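Local coordinates for 4-amino-4-deoxychorismate lyase (Legionella pneumophila, PDB 3LUL), which belongs to the class IV aminotransferase family of pyridoxal-phosphate-dependent proteins and is found here as an assembly of two chains, at residues 4-9 with 69-74; 29-34 with 47-52; 146-151 with 174-179; 150-155 with 160-165. All coordinates share one frame; numbering follows the deposited sequence. Where two conformers were deposited one is given.

Contact 1 (4-9 with 69-74); sequences TRVIED and FEHLIQ
Val-6 lays its CG2 methyl over one face of the His-71 imidazole. The methyl lies 3.7 Å above the ring plane, displaced toward the rim. CG2 is 4.0 Å from the centroid of the His-71 ring and 20° off its normal, so this is a CH-pi contact. The nearest ring atom is CE1, at 3.8 Å from Val-6 CG2. The other methyl also takes part, with Val-6 CG1 4.0 Å from His-71 NE2. Both branches of the valine therefore reach the NE2 side of the ring. With CG1 set opposite the backbone nitrogen of Val-6 (chi1 176°), both methyls face the imidazole. The two side chains pass each other in opposite directions.

Glu-8 approaches the same ring from its edge. OE2 lies near the ring plane, 3.7 Å from His-71 NE2. Glu-8 was modelled in two conformers, so this approach is doubtful.

The other ring nitrogen, His-71 ND1, makes a weak hydrogen bond to Asp-67 O, one turn earlier in helix 65-78. Val-6 also rests on Leu-108 of strand 106-113, the neighbour of strand 4-6 in its sheet. The contact thus joins an outermost strand of the sheet within this chain to helix 65-78 at the protein surface. Its chemistry is mainly dispersion between methyl groups and an aromatic face, and any electrostatic help from Glu-8 would be modest.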
loop_
_atom_site.group_PDB
_atom_site.type_symbol
_atom_site.label_atom_id
_atom_site.label_comp_id
_atom_site.label_asym_id
_atom_site.label_seq_id
_atom_site.Cartn_x
_atom_site.Cartn_y
_atom_site.Cartn_z
ATOM N N THR B 4 -14.729 16.206 -9.240
ATOM C CA THR B 4 -14.938 14.750 -9.095
ATOM C C THR B 4 -15.785 14.256 -10.255
ATOM O O THR B 4 -16.859 14.798 -10.495
ATOM C CB THR B 4 -15.596 14.416 -7.763
ATOM O OG1 THR B 4 -14.777 14.952 -6.725
ATOM C CG2 THR B 4 -15.754 12.895 -7.575
ATOM N N ARG B 5 -15.279 13.268 -10.986
ATOM C CA ARG B 5 -15.946 12.726 -12.168
ATOM C C ARG B 5 -16.315 11.261 -11.952
ATOM O O ARG B 5 -15.456 10.479 -11.582
ATOM C CB ARG B 5 -14.986 12.853 -13.369
ATOM C CG ARG B 5 -15.454 12.205 -14.669
ATOM C CD ARG B 5 -14.651 12.718 -15.865
ATOM N NE ARG B 5 -15.047 12.049 -17.110
ATOM C CZ ARG B 5 -14.424 11.011 -17.676
ATOM N NH1 ARG B 5 -13.333 10.472 -17.140
ATOM N NH2 ARG B 5 -14.899 10.505 -18.811
ATOM N N VAL B 6 -17.573 10.879 -12.168
ATOM C CA VAL B 6 -17.887 9.440 -12.222
ATOM C C VAL B 6 -17.577 8.933 -13.631
ATOM O O VAL B 6 -18.099 9.469 -14.601
ATOM C CB VAL B 6 -19.330 9.107 -11.853
ATOM C CG1 VAL B 6 -19.590 7.611 -12.044
ATOM C CG2 VAL B 6 -19.597 9.502 -10.414
ATOM N N ILE B 7 -16.731 7.912 -13.744
ATOM C CA ILE B 7 -16.496 7.232 -15.030
ATOM C C ILE B 7 -17.609 6.178 -15.219
ATOM O O ILE B 7 -17.695 5.216 -14.445
ATOM C CB ILE B 7 -15.105 6.565 -15.110
ATOM C CG1 ILE B 7 -13.988 7.556 -14.741
ATOM C CG2 ILE B 7 -14.851 6.014 -16.527
ATOM C CD1 ILE B 7 -12.667 6.878 -14.540
ATOM N N GLU B 8 -18.450 6.390 -16.230
ATOM C CA GLU B 8 -19.612 5.541 -16.525
ATOM C C GLU B 8 -19.241 4.501 -17.591
ATOM O O GLU B 8 -18.266 4.671 -18.314
ATOM C CB GLU B 8 -20.793 6.379 -17.053
ATOM C CG GLU B 8 -21.104 7.698 -16.316
ATOM C CD GLU B 8 -22.199 7.568 -15.278
ATOM O OE1 GLU B 8 -22.299 6.509 -14.630
ATOM O OE2 GLU B 8 -22.958 8.541 -15.106
ATOM N N ASP B 9 -20.031 3.437 -17.674
ATOM C CA ASP B 9 -19.915 2.419 -18.717
ATOM C C ASP B 9 -20.105 3.023 -20.115
ATOM O O ASP B 9 -21.079 3.744 -20.342
ATOM C CB ASP B 9 -21.012 1.344 -18.538
ATOM C CG ASP B 9 -21.062 0.742 -17.124
ATOM O OD1 ASP B 9 -20.739 1.444 -16.141
ATOM O OD2 ASP B 9 -21.465 -0.437 -16.999
ATOM N N PHE B 69 -26.066 8.250 -3.828
ATOM C CA PHE B 69 -27.118 7.246 -3.668
ATOM C C PHE B 69 -27.740 6.904 -5.022
ATOM O O PHE B 69 -27.883 5.739 -5.358
ATOM C CB PHE B 69 -28.174 7.724 -2.658
ATOM C CG PHE B 69 -29.170 6.653 -2.266
ATOM C CD1 PHE B 69 -28.921 5.821 -1.171
ATOM C CD2 PHE B 69 -30.352 6.511 -2.966
ATOM C CE1 PHE B 69 -29.837 4.839 -0.797
ATOM C CE2 PHE B 69 -31.294 5.529 -2.597
ATOM C CZ PHE B 69 -31.034 4.708 -1.503
ATOM N N GLU B 70 -28.050 7.924 -5.813
ATOM C CA GLU B 70 -28.629 7.747 -7.169
ATOM C C GLU B 70 -27.717 6.904 -8.068
ATOM O O GLU B 70 -28.200 6.045 -8.818
ATOM C CB GLU B 70 -28.924 9.112 -7.829
ATOM C CG GLU B 70 -29.244 9.107 -9.368
ATOM C CD GLU B 70 -30.461 8.266 -9.774
ATOM O OE1 GLU B 70 -31.062 7.594 -8.902
ATOM O OE2 GLU B 70 -30.813 8.279 -10.986
ATOM N N HIS B 71 -26.414 7.147 -7.994
ATOM C CA HIS B 71 -25.443 6.309 -8.727
ATOM C C HIS B 71 -25.466 4.858 -8.304
ATOM O O HIS B 71 -25.405 3.980 -9.161
ATOM C CB HIS B 71 -24.030 6.849 -8.634
ATOM C CG HIS B 71 -23.735 7.905 -9.636
ATOM N ND1 HIS B 71 -23.638 9.240 -9.310
ATOM C CD2 HIS B 71 -23.531 7.826 -10.970
ATOM C CE1 HIS B 71 -23.358 9.934 -10.396
ATOM N NE2 HIS B 71 -23.295 9.101 -11.418
ATOM N N LEU B 72 -25.580 4.605 -7.006
ATOM C CA LEU B 72 -25.678 3.235 -6.486
ATOM C C LEU B 72 -26.938 2.564 -7.011
ATOM O O LEU B 72 -26.884 1.428 -7.500
ATOM C CB LEU B 72 -25.653 3.178 -4.950
ATOM C CG LEU B 72 -24.421 3.761 -4.221
ATOM C CD1 LEU B 72 -24.646 3.808 -2.687
ATOM C CD2 LEU B 72 -23.178 2.925 -4.572
ATOM N N ILE B 73 -28.058 3.284 -6.964
ATOM C CA ILE B 73 -29.338 2.724 -7.423
ATOM C C ILE B 73 -29.267 2.421 -8.909
ATOM O O ILE B 73 -29.722 1.359 -9.333
ATOM C CB ILE B 73 -30.534 3.641 -7.099
ATOM C CG1 ILE B 73 -30.734 3.766 -5.579
ATOM C CG2 ILE B 73 -31.837 3.106 -7.755
ATOM C CD1 ILE B 73 -31.008 2.479 -4.835
ATOM N N GLN B 74 -28.656 3.307 -9.698
ATOM C CA GLN B 74 -28.624 3.106 -11.147
ATOM C C GLN B 74 -27.766 1.906 -11.528
ATOM O O GLN B 74 -28.083 1.212 -12.484
ATOM C CB GLN B 74 -28.176 4.362 -11.910
ATOM C CG GLN B 74 -29.251 5.494 -11.971
ATOM C CD GLN B 74 -30.670 5.031 -12.404
ATOM O OE1 GLN B 74 -31.652 5.271 -11.700
ATOM N NE2 GLN B 74 -30.772 4.374 -13.564
#

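Contact 2 (29-34 with 47-52); sequences LFETIR and WERLGN
Strand 29-34 and helix 47-52 run antiparallel at 171°, with their axes 8.7 Å apart at closest approach. The main link is a side-on salt bridge between Glu-31 and Arg-49. Arg-49 NH2 donates to Glu-31 OE1 at 2.8 Å, and Arg-49 NE donates to Glu-31 OE2 at 2.9 Å. Both bonds are nearly straight. The carboxylate and guanidinium are almost coplanar, 21° apart. OE2 uses its syn lone pair, while OE1 is met on the syn side slightly out of plane. Arg-49 bends at chi3 (66°), which turns its NE edge to the acid.

Glu-31 OE1 has a second partner, so it takes two bonds, from Arg-49 NH2 and His-46 ND1. Arg-49 NH1 is left to bond the phosphate oxygen OP1 of the cofactor-bearing residue LLP at position 141, and also Pro-199 O. Glu-31 is thus a second-shell residue and probably positions this phosphate-binding arginine.

Beside the ion pair the contact is apolar. Glu-31 CG passes Leu-50 CB at 3.8 Å. Leu-29 CB meets Leu-50 CD1 at 3.6 Å.

Strand 28-36 lies next to strand 84-91 in the sheet, and helix 43-57 lies along it, antiparallel, on one face of the sheet. Trp-68 of helix 65-78 touches Leu-50 and Ile-33, and Ile-201 of helix 201-212 touches both Glu-31 and Arg-49.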
loop_
_atom_site.group_PDB
_atom_site.type_symbol
_atom_site.label_atom_id
_atom_site.label_comp_id
_atom_site.label_asym_id
_atom_site.label_seq_id
_atom_site.Cartn_x
_atom_site.Cartn_y
_atom_site.Cartn_z
ATOM N N LEU B 29 -8.981 5.257 -2.730
ATOM C CA LEU B 29 -9.774 4.837 -1.594
ATOM C C LEU B 29 -10.919 3.989 -2.095
ATOM O O LEU B 29 -11.341 4.125 -3.256
ATOM C CB LEU B 29 -10.330 6.056 -0.846
ATOM C CG LEU B 29 -9.299 6.996 -0.230
ATOM C CD1 LEU B 29 -9.940 8.353 0.107
ATOM C CD2 LEU B 29 -8.624 6.289 1.012
ATOM N N PHE B 30 -11.453 3.118 -1.237
ATOM C CA PHE B 30 -12.625 2.360 -1.652
ATOM C C PHE B 30 -13.640 2.173 -0.533
ATOM O O PHE B 30 -13.339 2.337 0.649
ATOM C CB PHE B 30 -12.230 0.985 -2.232
ATOM C CG PHE B 30 -11.821 -0.014 -1.212
ATOM C CD1 PHE B 30 -10.516 -0.063 -0.744
ATOM C CD2 PHE B 30 -12.726 -0.958 -0.739
ATOM C CE1 PHE B 30 -10.131 -0.995 0.211
ATOM C CE2 PHE B 30 -12.357 -1.900 0.215
ATOM C CZ PHE B 30 -11.058 -1.925 0.699
ATOM N N GLU B 31 -14.852 1.806 -0.956
ATOM C CA GLU B 31 -15.908 1.399 -0.041
ATOM C C GLU B 31 -16.560 0.161 -0.651
ATOM O O GLU B 31 -16.792 0.124 -1.871
ATOM C CB GLU B 31 -16.976 2.479 0.090
ATOM C CG GLU B 31 -16.540 3.651 0.918
ATOM C CD GLU B 31 -16.374 3.314 2.389
ATOM O OE1 GLU B 31 -16.949 2.323 2.881
ATOM O OE2 GLU B 31 -15.656 4.062 3.080
ATOM N N THR B 32 -16.842 -0.821 0.190
ATOM C CA THR B 32 -17.521 -2.026 -0.248
ATOM C C THR B 32 -18.874 -2.077 0.485
ATOM O O THR B 32 -18.946 -2.092 1.699
ATOM C CB THR B 32 -16.616 -3.287 -0.078
ATOM O OG1 THR B 32 -17.340 -4.460 -0.449
ATOM C CG2 THR B 32 -16.088 -3.422 1.340
ATOM N N ILE B 33 -19.939 -2.041 -0.300
ATOM C CA ILE B 33 -21.289 -1.783 0.181
ATOM C C ILE B 33 -22.150 -3.026 -0.073
ATOM O O ILE B 33 -22.223 -3.521 -1.180
ATOM C CB ILE B 33 -21.895 -0.591 -0.538
ATOM C CG1 ILE B 33 -21.060 0.674 -0.370
ATOM C CG2 ILE B 33 -23.330 -0.288 -0.053
ATOM C CD1 ILE B 33 -21.232 1.665 -1.534
ATOM N N ARG B 34 -22.787 -3.504 0.975
ATOM C CA ARG B 34 -23.721 -4.589 0.838
ATOM C C ARG B 34 -25.002 -4.098 0.179
ATOM O O ARG B 34 -25.506 -3.018 0.502
ATOM C CB ARG B 34 -24.016 -5.185 2.190
ATOM C CG ARG B 34 -24.916 -6.430 2.116
ATOM C CD ARG B 34 -24.820 -7.205 3.417
ATOM N NE ARG B 34 -25.767 -8.321 3.482
ATOM C CZ ARG B 34 -25.810 -9.248 4.450
ATOM N NH1 ARG B 34 -24.944 -9.246 5.475
ATOM N NH2 ARG B 34 -26.732 -10.205 4.383
ATOM N N TRP B 47 -20.615 6.761 2.344
ATOM C CA TRP B 47 -20.302 8.097 1.766
ATOM C C TRP B 47 -19.535 8.974 2.739
ATOM O O TRP B 47 -18.597 9.683 2.380
ATOM C CB TRP B 47 -21.636 8.752 1.359
ATOM C CG TRP B 47 -21.567 10.129 0.819
ATOM C CD1 TRP B 47 -21.283 10.499 -0.480
ATOM C CD2 TRP B 47 -21.766 11.335 1.549
ATOM N NE1 TRP B 47 -21.337 11.867 -0.599
ATOM C CE2 TRP B 47 -21.618 12.407 0.633
ATOM C CE3 TRP B 47 -22.064 11.619 2.887
ATOM C CZ2 TRP B 47 -21.742 13.733 1.023
ATOM C CZ3 TRP B 47 -22.189 12.936 3.275
ATOM C CH2 TRP B 47 -22.043 13.980 2.341
ATOM N N GLU B 48 -19.965 8.956 3.993
ATOM C CA GLU B 48 -19.344 9.787 5.032
ATOM C C GLU B 48 -17.886 9.416 5.218
ATOM O O GLU B 48 -17.012 10.266 5.287
ATOM C CB GLU B 48 -20.094 9.592 6.343
ATOM C CG GLU B 48 -19.520 10.278 7.562
ATOM C CD GLU B 48 -20.292 9.957 8.846
ATOM O OE1 GLU B 48 -20.718 8.790 9.065
ATOM O OE2 GLU B 48 -20.479 10.893 9.642
ATOM N N ARG B 49 -17.635 8.121 5.370
ATOM C CA ARG B 49 -16.289 7.641 5.615
ATOM C C ARG B 49 -15.395 7.926 4.412
ATOM O O ARG B 49 -14.287 8.403 4.549
ATOM C CB ARG B 49 -16.287 6.133 5.912
ATOM C CG ARG B 49 -14.875 5.614 6.186
ATOM C CD ARG B 49 -14.875 4.224 6.777
ATOM N NE ARG B 49 -15.392 3.231 5.831
ATOM C CZ ARG B 49 -15.634 1.965 6.159
ATOM N NH1 ARG B 49 -15.320 1.502 7.379
ATOM N NH2 ARG B 49 -16.132 1.142 5.256
ATOM N N LEU B 50 -15.901 7.647 3.222
ATOM C CA LEU B 50 -15.115 7.894 1.984
ATOM C C LEU B 50 -14.759 9.359 1.890
ATOM O O LEU B 50 -13.604 9.682 1.605
ATOM C CB LEU B 50 -15.846 7.401 0.729
ATOM C CG LEU B 50 -15.188 7.598 -0.642
ATOM C CD1 LEU B 50 -13.780 7.046 -0.637
ATOM C CD2 LEU B 50 -16.080 6.968 -1.729
ATOM N N GLY B 51 -15.720 10.243 2.186
ATOM C CA GLY B 51 -15.472 11.679 2.112
ATOM C C GLY B 51 -14.487 12.156 3.163
ATOM O O GLY B 51 -13.638 13.002 2.881
ATOM N N ASN B 52 -14.602 11.628 4.376
ATOM C CA ASN B 52 -13.658 11.962 5.469
ATOM C C ASN B 52 -12.210 11.584 5.124
ATOM O O ASN B 52 -11.284 12.374 5.330
ATOM C CB ASN B 52 -14.032 11.275 6.786
ATOM C CG ASN B 52 -15.243 11.881 7.449
ATOM O OD1 ASN B 52 -15.642 12.994 7.130
ATOM N ND2 ASN B 52 -15.853 11.132 8.378
#

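Contact 3 (146-151 with 174-179); sequences LEAIIA and ETTCAN
In this class IV aminotransferase fold, the start of helix 146-157 meets the turn that follows strand 172-175. That turn is an ST turn: Thr-175 OG1 accepts a hydrogen bond from Cys-177 N at 3.3 Å. It carries Thr-176 out against the helix.

Thr-176 is the residue that touches. Its CB lies 3.9 Å from Ala-148 CB, and its CG2 methyl lies 3.5 Å from the carbonyl oxygen Ala-148 O. Ala-151, one turn further on, adds a looser methyl contact. Small side chains on this helix face let the backbones come close, with Ala-148 CA and Thr-176 CA 5.0 Å apart.

The hydroxyl of Thr-176 sits between its backbone N and carbonyl carbon (chi1 67°), which sends CG2 toward the helix. Next to the turn, Glu-174 OE1 makes a weak hydrogen bond to N1 of the cofactor-bearing residue LLP at position 141. Ala-148 also packs on Leu-99 of the second subunit, so the helix is covered there as well. The buried hydroxyl is satisfied elsewhere: Thr-176 OG1 is hydrogen-bonded to Asp-162 OD1.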
loop_
_atom_site.group_PDB
_atom_site.type_symbol
_atom_site.label_atom_id
_atom_site.label_comp_id
_atom_site.label_asym_id
_atom_site.label_seq_id
_atom_site.Cartn_x
_atom_site.Cartn_y
_atom_site.Cartn_z
ATOM N N LEU B 146 -1.626 -4.735 -0.562
ATOM C CA LEU B 146 -0.672 -5.834 -0.742
ATOM C C LEU B 146 -0.281 -6.528 0.560
ATOM O O LEU B 146 -0.135 -7.769 0.592
ATOM C CB LEU B 146 0.572 -5.383 -1.501
ATOM C CG LEU B 146 1.566 -6.445 -1.956
ATOM C CD1 LEU B 146 0.948 -7.655 -2.737
ATOM C CD2 LEU B 146 2.693 -5.763 -2.782
ATOM N N GLU B 147 -0.114 -5.727 1.623
ATOM C CA GLU B 147 0.221 -6.270 2.926
ATOM C C GLU B 147 -0.810 -7.327 3.358
ATOM O O GLU B 147 -0.445 -8.428 3.835
ATOM C CB GLU B 147 0.330 -5.165 3.962
ATOM C CG GLU B 147 0.832 -5.665 5.294
ATOM C CD GLU B 147 0.843 -4.600 6.377
ATOM O OE1 GLU B 147 1.083 -3.403 6.089
ATOM O OE2 GLU B 147 0.662 -5.020 7.530
ATOM N N ALA B 148 -2.086 -6.967 3.189
ATOM C CA ALA B 148 -3.205 -7.837 3.486
ATOM C C ALA B 148 -3.209 -9.074 2.608
ATOM O O ALA B 148 -3.470 -10.174 3.080
ATOM C CB ALA B 148 -4.546 -7.091 3.355
ATOM N N ILE B 149 -2.930 -8.892 1.337
ATOM C CA ILE B 149 -2.843 -10.013 0.391
ATOM C C ILE B 149 -1.764 -11.003 0.814
ATOM O O ILE B 149 -2.017 -12.205 0.886
ATOM C CB ILE B 149 -2.577 -9.509 -1.073
ATOM C CG1 ILE B 149 -3.811 -8.761 -1.590
ATOM C CG2 ILE B 149 -2.224 -10.696 -2.004
ATOM C CD1 ILE B 149 -3.550 -7.978 -2.866
ATOM N N ILE B 150 -0.571 -10.507 1.107
ATOM C CA ILE B 150 0.539 -11.382 1.520
ATOM C C ILE B 150 0.158 -12.170 2.814
ATOM O O ILE B 150 0.339 -13.385 2.889
ATOM C CB ILE B 150 1.845 -10.559 1.710
ATOM C CG1 ILE B 150 2.323 -9.965 0.355
ATOM C CG2 ILE B 150 2.956 -11.431 2.388
ATOM C CD1 ILE B 150 3.482 -8.983 0.514
ATOM N N ALA B 151 -0.382 -11.452 3.798
ATOM C CA ALA B 151 -0.792 -12.020 5.078
ATOM C C ALA B 151 -1.876 -13.088 4.875
ATOM O O ALA B 151 -1.790 -14.196 5.416
ATOM C CB ALA B 151 -1.263 -10.912 5.992
ATOM N N GLU B 174 -6.928 -5.874 13.835
ATOM C CA GLU B 174 -7.984 -6.357 12.939
ATOM C C GLU B 174 -7.418 -7.426 12.046
ATOM O O GLU B 174 -6.215 -7.692 12.093
ATOM C CB GLU B 174 -8.476 -5.179 12.092
ATOM C CG GLU B 174 -7.385 -4.601 11.240
ATOM C CD GLU B 174 -7.702 -3.236 10.672
ATOM O OE1 GLU B 174 -8.825 -2.740 10.876
ATOM O OE2 GLU B 174 -6.827 -2.705 9.967
ATOM N N THR B 175 -8.268 -8.046 11.222
ATOM C CA THR B 175 -7.789 -8.958 10.200
ATOM C C THR B 175 -7.509 -8.255 8.856
ATOM O O THR B 175 -7.420 -7.026 8.788
ATOM C CB THR B 175 -8.780 -10.160 9.983
ATOM O OG1 THR B 175 -9.950 -9.720 9.291
ATOM C CG2 THR B 175 -9.130 -10.841 11.340
ATOM N N THR B 176 -7.360 -9.037 7.798
ATOM C CA THR B 176 -7.204 -8.484 6.436
ATOM C C THR B 176 -8.444 -7.779 5.891
ATOM O O THR B 176 -8.363 -7.034 4.911
ATOM C CB THR B 176 -6.832 -9.559 5.423
ATOM O OG1 THR B 176 -7.917 -10.489 5.245
ATOM C CG2 THR B 176 -5.550 -10.297 5.854
ATOM N N CYS B 177 -9.604 -8.053 6.484
ATOM C CA CYS B 177 -10.861 -7.533 5.939
ATOM C C CYS B 177 -11.973 -7.289 6.951
ATOM O O CYS B 177 -13.104 -7.015 6.558
ATOM C CB CYS B 177 -11.352 -8.533 4.878
ATOM S SG CYS B 177 -11.865 -10.108 5.587
ATOM N N ALA B 178 -11.664 -7.330 8.243
ATOM C CA ALA B 178 -12.698 -7.318 9.252
ATOM C C ALA B 178 -12.171 -6.869 10.606
ATOM O O ALA B 178 -10.974 -7.031 10.912
ATOM C CB ALA B 178 -13.361 -8.713 9.336
ATOM N N ASN B 179 -13.064 -6.248 11.383
ATOM C CA ASN B 179 -12.788 -5.909 12.760
ATOM C C ASN B 179 -13.013 -7.149 13.629
ATOM O O ASN B 179 -13.746 -8.070 13.242
ATOM C CB ASN B 179 -13.684 -4.754 13.227
ATOM C CG ASN B 179 -13.322 -3.419 12.549
ATOM O OD1 ASN B 179 -14.107 -2.870 11.799
ATOM N ND2 ASN B 179 -12.107 -2.924 12.805
#

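Contact 4 (150-155 with 160-165); sequences IAQRQA and ADDALF
Helix 150-155 and strand 162-165 form the second half of a beta-alpha-beta crossover. The chain leaves strand 122-131, passes through helix 146-157 and returns in strand 162-167, parallel to and beside the first strand. The short helix and strand axes are 6.4 Å apart and inclined at 123°.

Apolar contacts line the face between them. Ala-151 CB is 3.8 Å from Ala-163 CB and 3.4 Å from Phe-165 CZ. Phe-165 receives the methyl obliquely. Its ring also makes a cation-pi contact with Arg-131. One turn later, Ala-155 CB lies over the peptide after Asp-162, 3.4 Å from Asp-162 O, and its methyl is near those of Ala-160 and Ala-163. The alanines at 151, 155, 160 and 163 let the two backbones come close. Ile-125 and Ile-127 of strand 122-131 continue the same apolar layer.

Two hydrogen bonds cross the contact. Ala-160 N donates to Ala-155 O at 2.9 Å, which ties the chain beyond the helix back to its last turns. Gln-152 reaches over the strand's start with CG opposite its backbone nitrogen (chi1 -179°) and the chain extended beyond. Its bond to Asp-161 is in the carbonyl plane and in the plane of its own amide.

Asp-162 turns back on the strand. Its OD1, shared with Thr-176, is met from above the carboxylate plane by Ala-163 N at 2.8 Å, and its OD2 bonds Thr-175 OG1. The Gln-152 bond is the straighter of the crossing pair: NE2 meets Asp-161 O at 3.0 Å and 162°.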
loop_
_atom_site.group_PDB
_atom_site.type_symbol
_atom_site.label_atom_id
_atom_site.label_comp_id
_atom_site.label_asym_id
_atom_site.label_seq_id
_atom_site.Cartn_x
_atom_site.Cartn_y
_atom_site.Cartn_z
ATOM N N ILE B 150 -0.571 -10.507 1.107
ATOM C CA ILE B 150 0.539 -11.382 1.520
ATOM C C ILE B 150 0.158 -12.170 2.814
ATOM O O ILE B 150 0.339 -13.385 2.889
ATOM C CB ILE B 150 1.845 -10.559 1.710
ATOM C CG1 ILE B 150 2.323 -9.965 0.355
ATOM C CG2 ILE B 150 2.956 -11.431 2.388
ATOM C CD1 ILE B 150 3.482 -8.983 0.514
ATOM N N ALA B 151 -0.382 -11.452 3.798
ATOM C CA ALA B 151 -0.792 -12.020 5.078
ATOM C C ALA B 151 -1.876 -13.088 4.875
ATOM O O ALA B 151 -1.790 -14.196 5.416
ATOM C CB ALA B 151 -1.263 -10.912 5.992
ATOM N N GLN B 152 -2.866 -12.803 4.040
ATOM C CA GLN B 152 -3.890 -13.813 3.756
ATOM C C GLN B 152 -3.366 -15.053 3.019
ATOM O O GLN B 152 -3.712 -16.192 3.356
ATOM C CB GLN B 152 -5.070 -13.228 2.992
ATOM C CG GLN B 152 -6.139 -14.309 2.739
ATOM C CD GLN B 152 -7.503 -13.758 2.665
ATOM O OE1 GLN B 152 -7.746 -12.806 1.952
ATOM N NE2 GLN B 152 -8.408 -14.331 3.418
ATOM N N ARG B 153 -2.505 -14.856 2.039
ATOM C CA ARG B 153 -1.823 -15.999 1.428
ATOM C C ARG B 153 -1.043 -16.850 2.413
ATOM O O ARG B 153 -1.015 -18.077 2.266
ATOM C CB ARG B 153 -0.898 -15.542 0.328
ATOM C CG ARG B 153 -1.623 -14.939 -0.879
ATOM C CD ARG B 153 -0.641 -14.914 -2.064
ATOM N NE ARG B 153 -0.996 -13.986 -3.138
ATOM C CZ ARG B 153 -2.082 -14.106 -3.899
ATOM N NH1 ARG B 153 -2.954 -15.105 -3.697
ATOM N NH2 ARG B 153 -2.301 -13.234 -4.883
ATOM N N GLN B 154 -0.428 -16.238 3.422
ATOM C CA GLN B 154 0.339 -17.029 4.420
ATOM C C GLN B 154 -0.591 -17.884 5.262
ATOM O O GLN B 154 -0.307 -19.064 5.563
ATOM C CB GLN B 154 1.132 -16.144 5.375
ATOM C CG GLN B 154 2.322 -15.469 4.756
ATOM C CD GLN B 154 3.259 -14.817 5.780
ATOM O OE1 GLN B 154 3.054 -14.916 6.990
ATOM N NE2 GLN B 154 4.282 -14.135 5.277
ATOM N N ALA B 155 -1.692 -17.259 5.666
ATOM C CA ALA B 155 -2.772 -17.948 6.360
ATOM C C ALA B 155 -3.265 -19.166 5.583
ATOM O O ALA B 155 -3.344 -20.260 6.127
ATOM C CB ALA B 155 -3.949 -16.958 6.605
ATOM N N ALA B 160 -5.118 -22.116 7.380
ATOM C CA ALA B 160 -6.062 -21.160 7.984
ATOM C C ALA B 160 -6.835 -20.415 6.905
ATOM O O ALA B 160 -6.628 -20.645 5.714
ATOM C CB ALA B 160 -5.320 -20.197 8.863
ATOM N N ASP B 161 -7.699 -19.505 7.319
ATOM C CA ASP B 161 -8.537 -18.733 6.404
ATOM C C ASP B 161 -8.126 -17.265 6.277
ATOM O O ASP B 161 -8.290 -16.675 5.209
ATOM C CB ASP B 161 -9.994 -18.806 6.850
ATOM C CG ASP B 161 -10.497 -20.241 6.895
ATOM O OD1 ASP B 161 -10.390 -20.924 5.852
ATOM O OD2 ASP B 161 -10.923 -20.690 7.966
ATOM N N ASP B 162 -7.652 -16.665 7.358
ATOM C CA ASP B 162 -7.423 -15.211 7.380
ATOM C C ASP B 162 -6.341 -14.974 8.415
ATOM O O ASP B 162 -5.965 -15.907 9.156
ATOM C CB ASP B 162 -8.740 -14.494 7.688
ATOM C CG ASP B 162 -8.745 -12.983 7.334
ATOM O OD1 ASP B 162 -7.707 -12.423 6.886
ATOM O OD2 ASP B 162 -9.823 -12.371 7.560
ATOM N N ALA B 163 -5.808 -13.753 8.424
ATOM C CA ALA B 163 -4.690 -13.347 9.255
ATOM C C ALA B 163 -5.124 -12.216 10.165
ATOM O O ALA B 163 -5.925 -11.364 9.756
ATOM C CB ALA B 163 -3.549 -12.859 8.374
ATOM N N LEU B 164 -4.585 -12.219 11.378
ATOM C CA LEU B 164 -4.820 -11.242 12.416
ATOM C C LEU B 164 -3.537 -10.448 12.706
ATOM O O LEU B 164 -2.455 -11.025 12.957
ATOM C CB LEU B 164 -5.291 -11.937 13.683
ATOM C CG LEU B 164 -5.733 -11.056 14.832
ATOM C CD1 LEU B 164 -7.020 -10.256 14.498
ATOM C CD2 LEU B 164 -5.979 -11.976 16.073
ATOM N N PHE B 165 -3.657 -9.130 12.641
ATOM C CA PHE B 165 -2.555 -8.210 12.910
ATOM C C PHE B 165 -2.574 -7.626 14.330
ATOM O O PHE B 165 -3.640 -7.384 14.931
ATOM C CB PHE B 165 -2.561 -7.049 11.923
ATOM C CG PHE B 165 -2.536 -7.485 10.496
ATOM C CD1 PHE B 165 -1.330 -7.731 9.844
ATOM C CD2 PHE B 165 -3.703 -7.657 9.796
ATOM C CE1 PHE B 165 -1.280 -8.118 8.503
ATOM C CE2 PHE B 165 -3.676 -8.059 8.437
ATOM C CZ PHE B 165 -2.452 -8.305 7.798
#

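Contact 1 is a surface contact; contacts 2, 3 and 4 are buried. Contacts 1 and 2 reach the same sheet and touch through Leu-72 and Ile-33, with contact 2 nested inside the chain loop closed by contact 1. Contacts 3 and 4 share helix 146-157 and neighbouring strands of the other sheet, and their centres are 7 Å apart. Contact 1 lies on the opposite side of the chain's centre from both. The chemistry follows position. Contact 1 is methyl on imidazole. Contact 2 buries an ion pair next to the cofactor phosphate. Contacts 3 and 4 rely on small side chains, and contact 4 adds backbone-directed hydrogen bonds.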